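Local coordinates for protein beta-glucanase (Bacteroides thetaiotaomicron, PDB 6EUG) that probably hydrolyses beta-1,3-galactosidic bonds of arabinogalactan, this chain carrying the glycoside hydrolase family 43 part of a longer two-family enzyme, at residues 49-54 / 121-126; 55-60 / 327-332. All blocks are in the same frame, centred on the assembly; numbering follows the deposited sequence.

The chain has the five-bladed beta-propeller fold of family 43, and both interactions involve its first blade; the centres of the two contacts lie about 12 Å apart. Strands 48-53 and 56-62 are antiparallel neighbours in that blade, so interaction 1 and interaction 2 start from adjacent strands and face different neighbours: the second blade, through strand 122-130, and the last, through the loop joining strands 320-327 and 332-339. Along the chain the order is 49-54, 55-60, 121-126, 327-332, so the two contacts interleave. F52 of interaction 1's strand packs on Y57 of interaction 2's. Interaction 2 brings the last blade back to the first, while the pocket that binds glucoimidazole is lined by residues from several parts of the chain, including E110 and Q320.

Interaction 1. Residues 49-54 / 121-126; sequences GILFHE and GKFVMW
H53 lays one face of its imidazole over the edge of the F123 ring in a T-shaped pair. F123 CZ stands 3.4 Å above the imidazole plane, over the middle of the ring, so it is almost equally far from all five ring atoms; H53 CD2, for example, lies 3.5 Å from F123 CZ. The ring centroids are 4.7 Å apart and the planes stand at 83°, which directs the C-H of the phenyl tip into the imidazole pi cloud. H53 reaches this position with CG anti to its backbone N (chi1 -170°). Further back along the edge of the phenyl ring, L51 CD2 lies 4.3 Å from F123 CD2. The contact is thus made by side chains alone: the CA atoms of H53 and F123 are 10.2 Å apart, and no hydrogen bond joins the segments. Y116, on strand 108-117, meets both rings with its own, while P149 and Y153 also pack on F123. H53 and L51 belong to strand 48-53 of the first propeller blade, held to strand 56-62 by backbone bonds such as L51 with Y58; F123 lies in the second blade, on strand 122-130, between strands 108-117 and 140-146.

Interaction 2. Residues 55-60 / 327-332; sequences GKYYWF and LPEKGQ
The Y57 ring is approached obliquely by the L327 methyl CD2, while the E329 carboxylate lies beyond its hydroxyl end, its plane inclined 54° to the ring. L327 crosses the tyrosine at about a right angle, and its CD2 lies 3.6 Å from Y57 OH and 4.2 Å from Y57 CE1. E329 comes from the direction opposite to Y57, but its OE2 remains 4.0 Å from Y57 OH, and a water joins the two. This water is 2.8 Å from Y57 OH and donates a hydrogen bond to E329 OE2 at 2.9 Å. On the 327-332 side the chain folds back on itself as a beta hairpin with a G1 beta bulge: K330 N bonds to L327 O at 3.0 Å in a tight turn, and G331 and Q332 both face L327. G331 takes the positive phi of the bulge. The hairpin links strands 320-327 and 332-339 of the last propeller blade, whereas Y57 belongs to the first blade. E329 has CG between its backbone N and carbonyl carbon (chi1 66°) and bends again at chi2, -77°, which brings the carboxylate round to the bridging water.

Interaction 1. Residues 49-54 / 121-126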
ATOM      1  N   GLY A  49      -2.577   1.994   7.730  1.00 17.14           N
ATOM      2  CA  GLY A  49      -1.199   1.964   8.238  1.00 17.50           C
ATOM      3  C   GLY A  49      -1.062   2.876   9.445  1.00 18.97           C
ATOM      4  O   GLY A  49      -1.988   3.643   9.729  1.00 16.81           O
ATOM      5  N   ILE A  50       0.087   2.798  10.143  1.00 17.85           N
ATOM      6  CA  ILE A  50       0.268   3.431  11.450  1.00 17.54           C
ATOM      7  C   ILE A  50       1.604   4.188  11.496  1.00 19.07           C
ATOM      8  O   ILE A  50       2.606   3.766  10.911  1.00 25.47           O
ATOM      9  CB  ILE A  50       0.153   2.369  12.591  1.00 19.06           C
ATOM     10  CG1 ILE A  50      -1.299   1.854  12.686  1.00 15.68           C
ATOM     11  CG2 ILE A  50       0.633   2.938  13.925  1.00 20.69           C
ATOM     12  CD1 ILE A  50      -1.522   0.736  13.695  1.00 22.42           C
ATOM     13  N   LEU A  51       1.606   5.336  12.166  1.00 18.80           N
ATOM     14  CA  LEU A  51       2.866   5.947  12.625  1.00 20.07           C
ATOM     15  C   LEU A  51       2.827   6.368  14.102  1.00 20.20           C
ATOM     16  O   LEU A  51       1.754   6.468  14.691  1.00 20.98           O
ATOM     17  CB  LEU A  51       3.214   7.134  11.765  1.00 23.06           C
ATOM     18  CG  LEU A  51       2.277   8.347  11.797  1.00 26.31           C
ATOM     19  CD1 LEU A  51       2.450   9.211  13.040  1.00 30.06           C
ATOM     20  CD2 LEU A  51       2.526   9.225  10.580  1.00 29.13           C
ATOM     21  N   PHE A  52       4.009   6.648  14.669  1.00 18.83           N
ATOM     22  CA  PHE A  52       4.164   7.101  16.054  1.00 17.87           C
ATOM     23  C   PHE A  52       4.732   8.518  16.075  1.00 17.90           C
ATOM     24  O   PHE A  52       5.741   8.772  15.436  1.00 18.68           O
ATOM     25  CB  PHE A  52       5.122   6.167  16.810  1.00 17.27           C
ATOM     26  CG  PHE A  52       5.185   6.404  18.329  1.00 16.90           C
ATOM     27  CD1 PHE A  52       4.191   5.919  19.177  1.00 17.22           C
ATOM     28  CD2 PHE A  52       6.266   7.086  18.910  1.00 19.03           C
ATOM     29  CE1 PHE A  52       4.262   6.108  20.564  1.00 17.32           C
ATOM     30  CE2 PHE A  52       6.338   7.286  20.295  1.00 18.29           C
ATOM     31  CZ  PHE A  52       5.362   6.794  21.117  1.00 17.61           C
ATOM     32  N   HIS A  53       4.098   9.422  16.838  1.00 17.80           N
ATOM     33  CA  HIS A  53       4.570  10.799  16.963  1.00 19.66           C
ATOM     34  C   HIS A  53       4.201  11.425  18.301  1.00 21.05           C
ATOM     35  O   HIS A  53       3.043  11.376  18.718  1.00 18.21           O
ATOM     36  CB  HIS A  53       4.011  11.668  15.838  1.00 19.95           C
ATOM     37  CG  HIS A  53       4.638  13.023  15.763  1.00 25.31           C
ATOM     38  ND1 HIS A  53       5.856  13.234  15.156  1.00 26.88           N
ATOM     39  CD2 HIS A  53       4.222  14.233  16.211  1.00 26.40           C
ATOM     40  CE1 HIS A  53       6.160  14.522  15.228  1.00 29.22           C
ATOM     41  NE2 HIS A  53       5.184  15.151  15.860  1.00 27.30           N
ATOM     42  N   GLU A  54       5.191  12.046  18.944  1.00 20.93           N
ATOM     43  CA  GLU A  54       5.004  12.716  20.230  1.00 23.90           C
ATOM     44  C   GLU A  54       4.204  11.849  21.236  1.00 22.66           C
ATOM     45  O   GLU A  54       3.257  12.302  21.860  1.00 21.91           O
ATOM     46  CB  GLU A  54       4.434  14.148  20.045  1.00 23.69           C
ATOM     47  CG  GLU A  54       5.451  15.118  19.430  1.00 30.20           C
ATOM     48  CD  GLU A  54       4.923  16.537  19.145  1.00 39.26           C
ATOM     49  OE1 GLU A  54       3.711  16.808  19.348  1.00 42.20           O
ATOM     50  OE2 GLU A  54       5.734  17.391  18.690  1.00 40.46           O
ATOM     51  N   GLY A 121       9.487  19.060   8.822  1.00 20.89           N
ATOM     52  CA  GLY A 121       8.590  18.936   9.969  1.00 17.35           C
ATOM     53  C   GLY A 121       7.124  18.723   9.579  1.00 20.70           C
ATOM     54  O   GLY A 121       6.235  18.945  10.414  1.00 24.03           O
ATOM     55  N   LYS A 122       6.850  18.311   8.339  1.00 18.25           N
ATOM     56  CA  LYS A 122       5.452  18.086   7.890  1.00 16.47           C
ATOM     57  C   LYS A 122       5.064  16.608   7.864  1.00 17.39           C
ATOM     58  O   LYS A 122       5.926  15.733   7.642  1.00 17.29           O
ATOM     59  CB  LYS A 122       5.270  18.639   6.475  1.00 19.54           C
ATOM     60  CG  LYS A 122       5.700  20.077   6.252  1.00 20.20           C
ATOM     61  CD  LYS A 122       4.870  21.036   7.083  1.00 22.81           C
ATOM     62  CE  LYS A 122       5.109  22.478   6.642  1.00 25.47           C
ATOM     63  NZ  LYS A 122       4.564  23.432   7.644  1.00 29.83           N
ATOM     64  N   PHE A 123       3.758  16.342   7.981  1.00 15.02           N
ATOM     65  CA  PHE A 123       3.196  15.005   7.741  1.00 16.74           C
ATOM     66  C   PHE A 123       2.662  14.901   6.312  1.00 15.87           C
ATOM     67  O   PHE A 123       1.883  15.740   5.876  1.00 17.74           O
ATOM     68  CB  PHE A 123       2.086  14.707   8.735  1.00 18.03           C
ATOM     69  CG  PHE A 123       2.573  14.679  10.158  1.00 20.35           C
ATOM     70  CD1 PHE A 123       2.681  15.868  10.887  1.00 24.95           C
ATOM     71  CD2 PHE A 123       2.961  13.485  10.754  1.00 22.24           C
ATOM     72  CE1 PHE A 123       3.156  15.851  12.201  1.00 25.67           C
ATOM     73  CE2 PHE A 123       3.440  13.468  12.067  1.00 23.94           C
ATOM     74  CZ  PHE A 123       3.519  14.645  12.783  1.00 26.07           C
ATOM     75  N   VAL A 124       3.102  13.855   5.594  1.00 14.33           N
ATOM     76  CA  VAL A 124       2.787  13.703   4.187  1.00 16.13           C
ATOM     77  C   VAL A 124       1.989  12.400   3.988  1.00 17.08           C
ATOM     78  O   VAL A 124       2.484  11.303   4.320  1.00 14.29           O
ATOM     79  CB  VAL A 124       4.079  13.673   3.347  1.00 15.95           C
ATOM     80  CG1 VAL A 124       3.737  13.559   1.862  1.00 15.82           C
ATOM     81  CG2 VAL A 124       4.942  14.914   3.651  1.00 16.87           C
ATOM     82  N   MET A 125       0.775  12.541   3.448  1.00 14.03           N
ATOM     83  CA  MET A 125      -0.130  11.416   3.085  1.00 15.23           C
ATOM     84  C   MET A 125      -0.108  11.146   1.578  1.00 15.47           C
ATOM     85  O   MET A 125      -0.273  12.071   0.770  1.00 13.98           O
ATOM     86  CB  MET A 125      -1.569  11.725   3.507  1.00 14.39           C
ATOM     87  CG  MET A 125      -2.535  10.549   3.397  1.00 15.18           C
ATOM     88  SD  MET A 125      -4.255  11.003   3.745  1.00 16.09           S
ATOM     89  CE  MET A 125      -4.240  11.122   5.543  1.00 18.34           C
ATOM     90  N   TRP A 126       0.109   9.875   1.208  1.00 13.59           N
ATOM     91  CA  TRP A 126      -0.086   9.425  -0.163  1.00 13.80           C
ATOM     92  C   TRP A 126      -1.221   8.409  -0.151  1.00 13.10           C
ATOM     93  O   TRP A 126      -1.415   7.686   0.843  1.00 12.94           O
ATOM     94  CB  TRP A 126       1.197   8.785  -0.750  1.00 13.06           C
ATOM     95  CG  TRP A 126       2.283   9.807  -1.143  1.00 12.97           C
ATOM     96  CD1 TRP A 126       3.214  10.356  -0.327  1.00 14.94           C
ATOM     97  CD2 TRP A 126       2.542  10.340  -2.456  1.00 14.29           C
ATOM     98  NE1 TRP A 126       4.027  11.201  -1.029  1.00 14.91           N
ATOM     99  CE2 TRP A 126       3.670  11.184  -2.347  1.00 15.34           C
ATOM    100  CE3 TRP A 126       1.952  10.166  -3.710  1.00 16.54           C
ATOM    101  CZ2 TRP A 126       4.183  11.905  -3.433  1.00 16.50           C
ATOM    102  CZ3 TRP A 126       2.468  10.864  -4.796  1.00 16.90           C
ATOM    103  CH2 TRP A 126       3.585  11.726  -4.645  1.00 19.17           C
TER

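Interaction 2. Residues 55-60 / 327-332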
ATOM      1  N   GLY A  55       4.581  10.581  21.348  1.00 18.91           N
ATOM      2  CA  GLY A  55       4.052   9.696  22.395  1.00 19.16           C
ATOM      3  C   GLY A  55       2.792   8.911  22.055  1.00 19.13           C
ATOM      4  O   GLY A  55       2.286   8.166  22.932  1.00 24.06           O
ATOM      5  N   LYS A  56       2.251   9.077  20.831  1.00 19.03           N
ATOM      6  CA  LYS A  56       1.005   8.383  20.415  1.00 20.14           C
ATOM      7  C   LYS A  56       1.113   7.727  19.031  1.00 17.35           C
ATOM      8  O   LYS A  56       1.770   8.247  18.117  1.00 16.93           O
ATOM      9  CB  LYS A  56      -0.197   9.358  20.334  1.00 23.28           C
ATOM     10  CG  LYS A  56      -0.544  10.146  21.580  1.00 27.77           C
ATOM     11  CD  LYS A  56      -1.824  10.958  21.388  1.00 33.62           C
ATOM     12  CE  LYS A  56      -2.256  11.632  22.680  1.00 41.04           C
ATOM     13  NZ  LYS A  56      -3.724  11.895  22.672  1.00 47.57           N
ATOM     14  N   TYR A  57       0.428   6.608  18.877  1.00 18.64           N
ATOM     15  CA  TYR A  57       0.205   5.949  17.594  1.00 19.52           C
ATOM     16  C   TYR A  57      -1.014   6.583  16.893  1.00 19.25           C
ATOM     17  O   TYR A  57      -2.018   6.835  17.536  1.00 17.65           O
ATOM     18  CB  TYR A  57      -0.036   4.420  17.801  1.00 17.99           C
ATOM     19  CG  TYR A  57       1.165   3.741  18.428  1.00 17.62           C
ATOM     20  CD1 TYR A  57       2.195   3.265  17.643  1.00 17.15           C
ATOM     21  CD2 TYR A  57       1.230   3.539  19.813  1.00 17.61           C
ATOM     22  CE1 TYR A  57       3.318   2.691  18.215  1.00 17.66           C
ATOM     23  CE2 TYR A  57       2.337   2.980  20.406  1.00 16.05           C
ATOM     24  CZ  TYR A  57       3.351   2.492  19.614  1.00 16.49           C
ATOM     25  OH  TYR A  57       4.461   1.921  20.216  1.00 16.70           O
ATOM     26  N   TYR A  58      -0.870   6.842  15.591  1.00 17.80           N
ATOM     27  CA  TYR A  58      -1.959   7.259  14.686  1.00 16.84           C
ATOM     28  C   TYR A  58      -2.184   6.212  13.599  1.00 16.94           C
ATOM     29  O   TYR A  58      -1.243   5.839  12.908  1.00 15.41           O
ATOM     30  CB  TYR A  58      -1.638   8.629  14.086  1.00 16.78           C
ATOM     31  CG  TYR A  58      -1.548   9.708  15.142  1.00 17.59           C
ATOM     32  CD1 TYR A  58      -0.351   9.957  15.834  1.00 17.98           C
ATOM     33  CD2 TYR A  58      -2.644  10.473  15.479  1.00 17.65           C
ATOM     34  CE1 TYR A  58      -0.279  10.945  16.821  1.00 17.96           C
ATOM     35  CE2 TYR A  58      -2.565  11.461  16.459  1.00 18.17           C
ATOM     36  CZ  TYR A  58      -1.387  11.690  17.138  1.00 17.40           C
ATOM     37  OH  TYR A  58      -1.309  12.662  18.156  1.00 20.46           O
ATOM     38  N   TRP A  59      -3.445   5.771  13.481  1.00 14.86           N
ATOM     39  CA  TRP A  59      -3.911   4.754  12.517  1.00 15.54           C
ATOM     40  C   TRP A  59      -4.785   5.468  11.492  1.00 15.69           C
ATOM     41  O   TRP A  59      -5.791   6.040  11.860  1.00 17.14           O
ATOM     42  CB  TRP A  59      -4.702   3.695  13.268  1.00 16.01           C
ATOM     43  CG  TRP A  59      -5.316   2.529  12.480  1.00 16.29           C
ATOM     44  CD1 TRP A  59      -5.299   2.314  11.114  1.00 16.54           C
ATOM     45  CD2 TRP A  59      -6.067   1.436  13.043  1.00 17.40           C
ATOM     46  NE1 TRP A  59      -5.978   1.133  10.822  1.00 16.31           N
ATOM     47  CE2 TRP A  59      -6.471   0.600  11.982  1.00 16.21           C
ATOM     48  CE3 TRP A  59      -6.461   1.099  14.355  1.00 17.20           C
ATOM     49  CZ2 TRP A  59      -7.256  -0.548  12.187  1.00 16.84           C
ATOM     50  CZ3 TRP A  59      -7.211  -0.044  14.567  1.00 17.27           C
ATOM     51  CH2 TRP A  59      -7.607  -0.865  13.492  1.00 17.64           C
ATOM     52  N   PHE A  60      -4.327   5.532  10.245  1.00 13.79           N
ATOM     53  CA  PHE A  60      -5.098   6.067   9.114  1.00 14.55           C
ATOM     54  C   PHE A  60      -5.664   4.957   8.253  1.00 14.47           C
ATOM     55  O   PHE A  60      -4.962   3.952   8.007  1.00 14.43           O
ATOM     56  CB  PHE A  60      -4.222   6.981   8.245  1.00 15.35           C
ATOM     57  CG  PHE A  60      -3.482   8.044   9.020  1.00 14.28           C
ATOM     58  CD1 PHE A  60      -2.236   7.781   9.631  1.00 15.72           C
ATOM     59  CD2 PHE A  60      -4.079   9.310   9.238  1.00 15.75           C
ATOM     60  CE1 PHE A  60      -1.580   8.763  10.374  1.00 16.01           C
ATOM     61  CE2 PHE A  60      -3.419  10.288   9.969  1.00 15.69           C
ATOM     62  CZ  PHE A  60      -2.173  10.011  10.545  1.00 15.07           C
ATOM     63  N   LEU A 327       8.235  -1.795  15.946  1.00 18.71           N
ATOM     64  CA  LEU A 327       8.374  -1.265  17.299  1.00 19.07           C
ATOM     65  C   LEU A 327       9.884  -1.242  17.599  1.00 19.12           C
ATOM     66  O   LEU A 327      10.407  -2.194  18.148  1.00 19.59           O
ATOM     67  CB  LEU A 327       7.635  -2.136  18.346  1.00 21.42           C
ATOM     68  CG  LEU A 327       6.105  -2.290  18.235  1.00 24.19           C
ATOM     69  CD1 LEU A 327       5.577  -3.061  19.446  1.00 27.83           C
ATOM     70  CD2 LEU A 327       5.416  -0.942  18.165  1.00 23.51           C
ATOM     71  N   PRO A 328      10.591  -0.176  17.185  1.00 19.61           N
ATOM     72  CA  PRO A 328      12.082  -0.197  17.165  1.00 20.08           C
ATOM     73  C   PRO A 328      12.717  -0.325  18.538  1.00 20.85           C
ATOM     74  O   PRO A 328      13.772  -0.942  18.661  1.00 24.58           O
ATOM     75  CB  PRO A 328      12.449   1.101  16.452  1.00 20.13           C
ATOM     76  CG  PRO A 328      11.250   1.981  16.616  1.00 21.09           C
ATOM     77  CD  PRO A 328      10.055   1.090  16.641  1.00 20.12           C
ATOM     78  N   GLU A 329      12.057   0.219  19.557  1.00 19.05           N
ATOM     79  CA  GLU A 329      12.451   0.022  20.957  1.00 18.82           C
ATOM     80  C   GLU A 329      12.508  -1.405  21.461  1.00 21.81           C
ATOM     81  O   GLU A 329      13.148  -1.632  22.487  1.00 23.26           O
ATOM     82  CB  GLU A 329      11.569   0.839  21.915  1.00 20.03           C
ATOM     83  CG  GLU A 329      10.127   0.433  21.996  1.00 23.08           C
ATOM     84  CD  GLU A 329       9.335   0.906  20.800  1.00 24.50           C
ATOM     85  OE1 GLU A 329       9.857   1.702  19.961  1.00 28.29           O
ATOM     86  OE2 GLU A 329       8.202   0.471  20.714  1.00 28.82           O
ATOM     87  N   LYS A 330      11.788  -2.321  20.800  1.00 20.66           N
ATOM     88  CA  LYS A 330      11.842  -3.746  21.070  1.00 22.40           C
ATOM     89  C   LYS A 330      12.511  -4.605  20.010  1.00 20.44           C
ATOM     90  O   LYS A 330      12.652  -5.806  20.208  1.00 21.14           O
ATOM     91  CB  LYS A 330      10.415  -4.256  21.313  1.00 26.07           C
ATOM     92  CG  LYS A 330       9.831  -3.669  22.586  1.00 31.04           C
ATOM     93  CD  LYS A 330       8.445  -4.197  22.917  1.00 37.14           C
ATOM     94  CE  LYS A 330       8.022  -3.695  24.293  1.00 44.46           C
ATOM     95  NZ  LYS A 330       7.580  -2.264  24.253  1.00 49.26           N
ATOM     96  N   GLY A 331      12.921  -4.015  18.895  1.00 20.57           N
ATOM     97  CA  GLY A 331      13.323  -4.777  17.711  1.00 19.14           C
ATOM     98  C   GLY A 331      12.291  -5.754  17.172  1.00 16.75           C
ATOM     99  O   GLY A 331      12.638  -6.790  16.599  1.00 21.57           O
ATOM    100  N   GLN A 332      11.028  -5.379  17.283  1.00 15.94           N
ATOM    101  CA  GLN A 332       9.913  -6.222  16.856  1.00 17.54           C
ATOM    102  C   GLN A 332       9.158  -5.620  15.672  1.00 17.92           C
ATOM    103  O   GLN A 332       9.299  -4.403  15.388  1.00 17.72           O
ATOM    104  CB  GLN A 332       8.965  -6.474  18.026  1.00 19.03           C
ATOM    105  CG  GLN A 332       9.540  -7.369  19.139  1.00 23.02           C
ATOM    106  CD  GLN A 332       8.661  -7.441  20.397  1.00 26.31           C
ATOM    107  OE1 GLN A 332       7.577  -6.856  20.447  1.00 26.33           O
ATOM    108  NE2 GLN A 332       9.140  -8.148  21.427  1.00 29.29           N
TER
HETATM  109  O   HOH W   1       6.915   2.444  19.006  1.00 20.03           O